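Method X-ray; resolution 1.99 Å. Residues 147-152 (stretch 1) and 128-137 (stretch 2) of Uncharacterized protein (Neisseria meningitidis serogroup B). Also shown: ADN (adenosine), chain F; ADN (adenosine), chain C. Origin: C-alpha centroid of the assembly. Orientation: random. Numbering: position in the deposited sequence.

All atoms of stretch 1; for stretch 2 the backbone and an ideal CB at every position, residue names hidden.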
# COMPACT_ATOMS: atom_id res chain seq x y z
N GLY A 147 -19.56 -1.13 5.10
CA GLY A 147 -18.47 -0.18 5.16
C GLY A 147 -17.50 -0.43 4.02
O GLY A 147 -17.88 -0.95 2.98
N LEU A 148 -16.25 -0.04 4.22
CA LEU A 148 -15.23 -0.26 3.20
C LEU A 148 -13.96 -0.71 3.91
O LEU A 148 -13.85 -0.57 5.14
CB LEU A 148 -15.00 1.02 2.37
CG LEU A 148 -14.43 2.28 3.03
CD1 LEU A 148 -12.92 2.16 3.27
CD2 LEU A 148 -14.71 3.53 2.17
N VAL A 149 -13.03 -1.29 3.16
CA VAL A 149 -11.76 -1.74 3.73
C VAL A 149 -10.65 -1.47 2.72
O VAL A 149 -10.86 -1.62 1.50
CB VAL A 149 -11.82 -3.23 4.21
CG1 VAL A 149 -12.22 -4.17 3.09
CG2 VAL A 149 -10.48 -3.66 4.85
N THR A 150 -9.49 -1.04 3.22
CA THR A 150 -8.39 -0.68 2.35
C THR A 150 -7.10 -1.46 2.65
O THR A 150 -6.85 -1.87 3.78
CB THR A 150 -8.06 0.84 2.44
OG1 THR A 150 -7.41 1.10 3.69
CG2 THR A 150 -9.34 1.69 2.36
N PHE A 151 -6.30 -1.63 1.59
CA PHE A 151 -4.98 -2.25 1.65
C PHE A 151 -4.12 -1.55 2.69
O PHE A 151 -3.56 -2.19 3.58
CB PHE A 151 -4.34 -2.16 0.26
CG PHE A 151 -2.91 -2.63 0.19
CD1 PHE A 151 -2.61 -3.98 0.23
CD2 PHE A 151 -1.87 -1.72 0.06
CE1 PHE A 151 -1.28 -4.42 0.17
CE2 PHE A 151 -0.55 -2.14 -0.00
CZ PHE A 151 -0.25 -3.50 0.05
N GLU A 152 -4.04 -0.23 2.60
CA GLU A 152 -3.16 0.51 3.49
C GLU A 152 -3.55 0.36 4.96
O GLU A 152 -2.70 0.40 5.84
CB GLU A 152 -3.05 1.97 3.06
CG GLU A 152 -2.44 2.12 1.66
CD GLU A 152 -2.07 3.55 1.30
OE1 GLU A 152 -1.36 3.73 0.29
OE2 GLU A 152 -2.48 4.48 2.03
N UNK A 128 -5.99 -8.41 -2.68
CA UNK A 128 -5.53 -7.05 -2.97
C UNK A 128 -4.23 -7.10 -3.77
O UNK A 128 -4.06 -6.35 -4.73
CB UNK A 128 -5.33 -6.26 -1.68
N UNK A 129 -3.31 -7.97 -3.35
CA UNK A 129 -1.99 -8.03 -4.00
C UNK A 129 -2.12 -8.55 -5.43
O UNK A 129 -1.47 -8.05 -6.34
CB UNK A 129 -1.04 -8.92 -3.20
N UNK A 130 -3.00 -9.53 -5.63
CA UNK A 130 -3.23 -10.09 -6.96
C UNK A 130 -3.93 -9.12 -7.91
O UNK A 130 -3.42 -8.85 -9.00
CB UNK A 130 -4.06 -11.37 -6.84
N UNK A 131 -5.09 -8.61 -7.51
CA UNK A 131 -5.92 -7.76 -8.35
C UNK A 131 -5.36 -6.35 -8.48
O UNK A 131 -5.97 -5.49 -9.11
CB UNK A 131 -7.34 -7.70 -7.79
N UNK A 132 -4.21 -6.11 -7.86
CA UNK A 132 -3.69 -4.75 -7.77
C UNK A 132 -4.81 -3.84 -7.27
O UNK A 132 -4.98 -2.72 -7.73
CB UNK A 132 -3.15 -4.27 -9.12
N UNK A 133 -5.58 -4.37 -6.33
CA UNK A 133 -6.70 -3.66 -5.73
C UNK A 133 -6.22 -2.96 -4.47
O UNK A 133 -5.24 -3.40 -3.85
CB UNK A 133 -7.86 -4.61 -5.42
N UNK A 134 -6.90 -1.87 -4.10
CA UNK A 134 -6.56 -1.15 -2.87
C UNK A 134 -7.73 -0.97 -1.91
O UNK A 134 -7.54 -0.72 -0.72
CB UNK A 134 -5.99 0.23 -3.23
N UNK A 135 -8.94 -1.08 -2.43
CA UNK A 135 -10.12 -0.86 -1.60
C UNK A 135 -11.21 -1.86 -1.98
O UNK A 135 -11.35 -2.23 -3.14
CB UNK A 135 -10.63 0.58 -1.75
N UNK A 136 -11.95 -2.33 -0.98
CA UNK A 136 -13.13 -3.13 -1.25
C UNK A 136 -14.30 -2.55 -0.46
O UNK A 136 -14.10 -1.87 0.55
CB UNK A 136 -12.89 -4.60 -0.89
N UNK A 137 -15.50 -2.83 -0.92
CA UNK A 137 -16.70 -2.41 -0.22
C UNK A 137 -17.20 -3.61 0.56
O UNK A 137 -17.33 -4.70 -0.00
CB UNK A 137 -17.76 -1.88 -1.18
O5' ADN F . 3.11 -0.19 -8.18
C5' ADN F . 3.40 -1.13 -9.17
C4' ADN F . 4.94 -1.39 -9.22
O4' ADN F . 5.64 -0.20 -9.67
C3' ADN F . 5.50 -1.76 -7.83
O3' ADN F . 6.42 -2.82 -7.95
C2' ADN F . 6.23 -0.54 -7.36
O2' ADN F . 7.39 -0.87 -6.63
C1' ADN F . 6.68 0.09 -8.68
N9 ADN F . 6.78 1.53 -8.51
C8 ADN F . 6.02 2.41 -7.53
N7 ADN F . 6.49 3.82 -7.75
C5 ADN F . 7.54 3.79 -8.87
C6 ADN F . 8.40 4.90 -9.54
N6 ADN F . 8.26 6.29 -9.14
N1 ADN F . 9.33 4.53 -10.60
C2 ADN F . 9.49 3.09 -11.05
N3 ADN F . 8.66 2.00 -10.39
C4 ADN F . 7.71 2.38 -9.32
O5' ADN C . -6.64 8.02 3.95
C5' ADN C . -6.00 7.91 5.19
C4' ADN C . -6.76 6.90 6.10
O4' ADN C . -8.19 7.18 6.07
C3' ADN C . -6.56 5.45 5.62
O3' ADN C . -5.62 4.80 6.44
C2' ADN C . -7.91 4.80 5.75
O2' ADN C . -8.03 4.17 7.01
C1' ADN C . -8.91 5.96 5.70
N9 ADN C . -9.51 6.10 4.38
C8 ADN C . -8.81 6.02 3.03
N7 ADN C . -9.85 6.29 1.97
C5 ADN C . -11.19 6.55 2.68
C6 ADN C . -12.61 6.90 2.13
N6 ADN C . -12.81 7.06 0.69
N1 ADN C . -13.71 7.10 3.06
C2 ADN C . -13.49 6.98 4.56
N3 ADN C . -12.10 6.65 5.10
C4 ADN C . -10.97 6.44 4.15

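Position 128 is helical, and its CA-to-CB bond points toward stretch 1. The ideal CB lies 4.0 Å from F151 CD1, with the backbone of 149-151 beyond. A large apolar or aromatic side chain would suit. The residue is F128. Its CD2 packs 4.0 Å from F151 CB, and its ring edge meets the V149 carbonyl, CZ to V149 O 3.8 Å.

Position 129 is also helical, with CB sideways and no atom of stretch 1 within 5.5 Å. Many side chains fit, long ones best if they are to reach the F151 ring. It is R129, whose CG comes 4.4 Å from F151 CE1.

Positions 130 and 131 are out of reach of stretch 1. They are E130 and Q131.

Position 132 has positive phi (49/39), where glycine, asparagine or aspartate is common. Stretch 1 is distant, but a long side chain could reach the chain F adenosine. The residue is R132, which leaves the helical conformation. C5' of that adenosine lies over one guanidinium face, 3.3 Å from R132 NH2, though the side chain is poorly ordered.

Position 133 points sideways, with no atom of stretch 1 near its CB. Its N donates to the carbonyl O of position 128 at 3.0 Å, closing the turn. Polar side chains suit such a turn. It is N133.

At position 134 the backbone O accepts from F151 N at 2.8 Å. CB points sideways, 4.5 Å from F151 CB, so a flat or long side chain could swing back to the F151 ring. The residue is H134. Its ring edge is directed at the F151 face, offset, with centroids 5.7 Å apart and planes at 81°.

Position 135 begins the strand, antiparallel to stretch 1. It pairs with T150 without hydrogen bonds, and its CB shares the face of L148 and T150. The chain C adenosine lies beyond, so a long, flexible apolar side chain is favoured. It is M135, modelled as selenomethionine. CE reaches T150 CG2 at 3.7 Å, L148 CD1 at 4.0 Å and adenosine N7 at 3.8 Å.

Position 136 pairs with V149 through two backbone hydrogen bonds: its N to V149 O, 2.8 Å, and V149 N to its O, 2.9 Å. CB shares the V149 face. A small apolar residue already makes contact. A136 does so, its CB 4.0 Å from V149 CG1.

Position 137 pairs with L148, back on the L148 face. A beta-branched or other apolar side chain suits. It is I137, whose CD1 lies 4.2 Å from L148 CB.

Stretch 2, residues 128-137: FREQRNHMAI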
# COMPACT_ATOMS: atom_id res chain seq x y z
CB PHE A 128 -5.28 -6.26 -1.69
CG PHE A 128 -6.51 -5.60 -1.12
CD1 PHE A 128 -7.52 -5.16 -1.95
CD2 PHE A 128 -6.63 -5.38 0.24
CE1 PHE A 128 -8.65 -4.52 -1.43
CE2 PHE A 128 -7.75 -4.75 0.77
CZ PHE A 128 -8.76 -4.32 -0.06
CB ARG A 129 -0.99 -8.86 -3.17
CG ARG A 129 -0.38 -8.10 -1.99
CD ARG A 129 0.52 -8.97 -1.11
NE ARG A 129 1.82 -9.27 -1.73
CZ ARG A 129 2.59 -10.31 -1.39
NH1 ARG A 129 2.20 -11.16 -0.44
NH2 ARG A 129 3.75 -10.51 -2.00
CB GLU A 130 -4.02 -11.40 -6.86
CG GLU A 130 -3.24 -12.55 -6.24
CD GLU A 130 -4.07 -13.82 -6.10
OE1 GLU A 130 -5.29 -13.77 -6.38
OE2 GLU A 130 -3.50 -14.86 -5.72
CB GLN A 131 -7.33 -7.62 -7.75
CG GLN A 131 -8.04 -8.90 -7.39
CD GLN A 131 -9.32 -8.64 -6.60
OE1 GLN A 131 -9.28 -8.10 -5.49
NE2 GLN A 131 -10.46 -9.01 -7.17
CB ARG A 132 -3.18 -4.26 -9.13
CG ARG A 132 -1.84 -4.84 -9.54
CD ARG A 132 -0.73 -4.35 -8.62
NE ARG A 132 0.58 -4.49 -9.25
CZ ARG A 132 1.07 -3.64 -10.14
NH1 ARG A 132 0.36 -2.58 -10.51
NH2 ARG A 132 2.27 -3.84 -10.66
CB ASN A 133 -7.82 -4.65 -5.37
CG ASN A 133 -9.18 -4.04 -5.48
OD1 ASN A 133 -9.41 -3.19 -6.35
ND2 ASN A 133 -10.10 -4.44 -4.59
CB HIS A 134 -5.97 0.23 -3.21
CG HIS A 134 -4.57 0.16 -3.72
ND1 HIS A 134 -4.26 0.27 -5.06
CD2 HIS A 134 -3.40 -0.02 -3.07
CE1 HIS A 134 -2.95 0.16 -5.21
NE2 HIS A 134 -2.41 -0.02 -4.02
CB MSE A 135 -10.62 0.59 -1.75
CG MSE A 135 -12.03 0.88 -1.24
SE MSE A 135 -12.56 2.76 -1.47
CE MSE A 135 -11.38 3.57 -0.13
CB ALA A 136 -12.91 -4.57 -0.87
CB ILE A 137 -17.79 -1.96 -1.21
CG1 ILE A 137 -17.28 -0.80 -2.09
CG2 ILE A 137 -19.10 -1.66 -0.46
CD1 ILE A 137 -16.90 0.46 -1.34
O HOH W 1 -5.12 1.56 0.28
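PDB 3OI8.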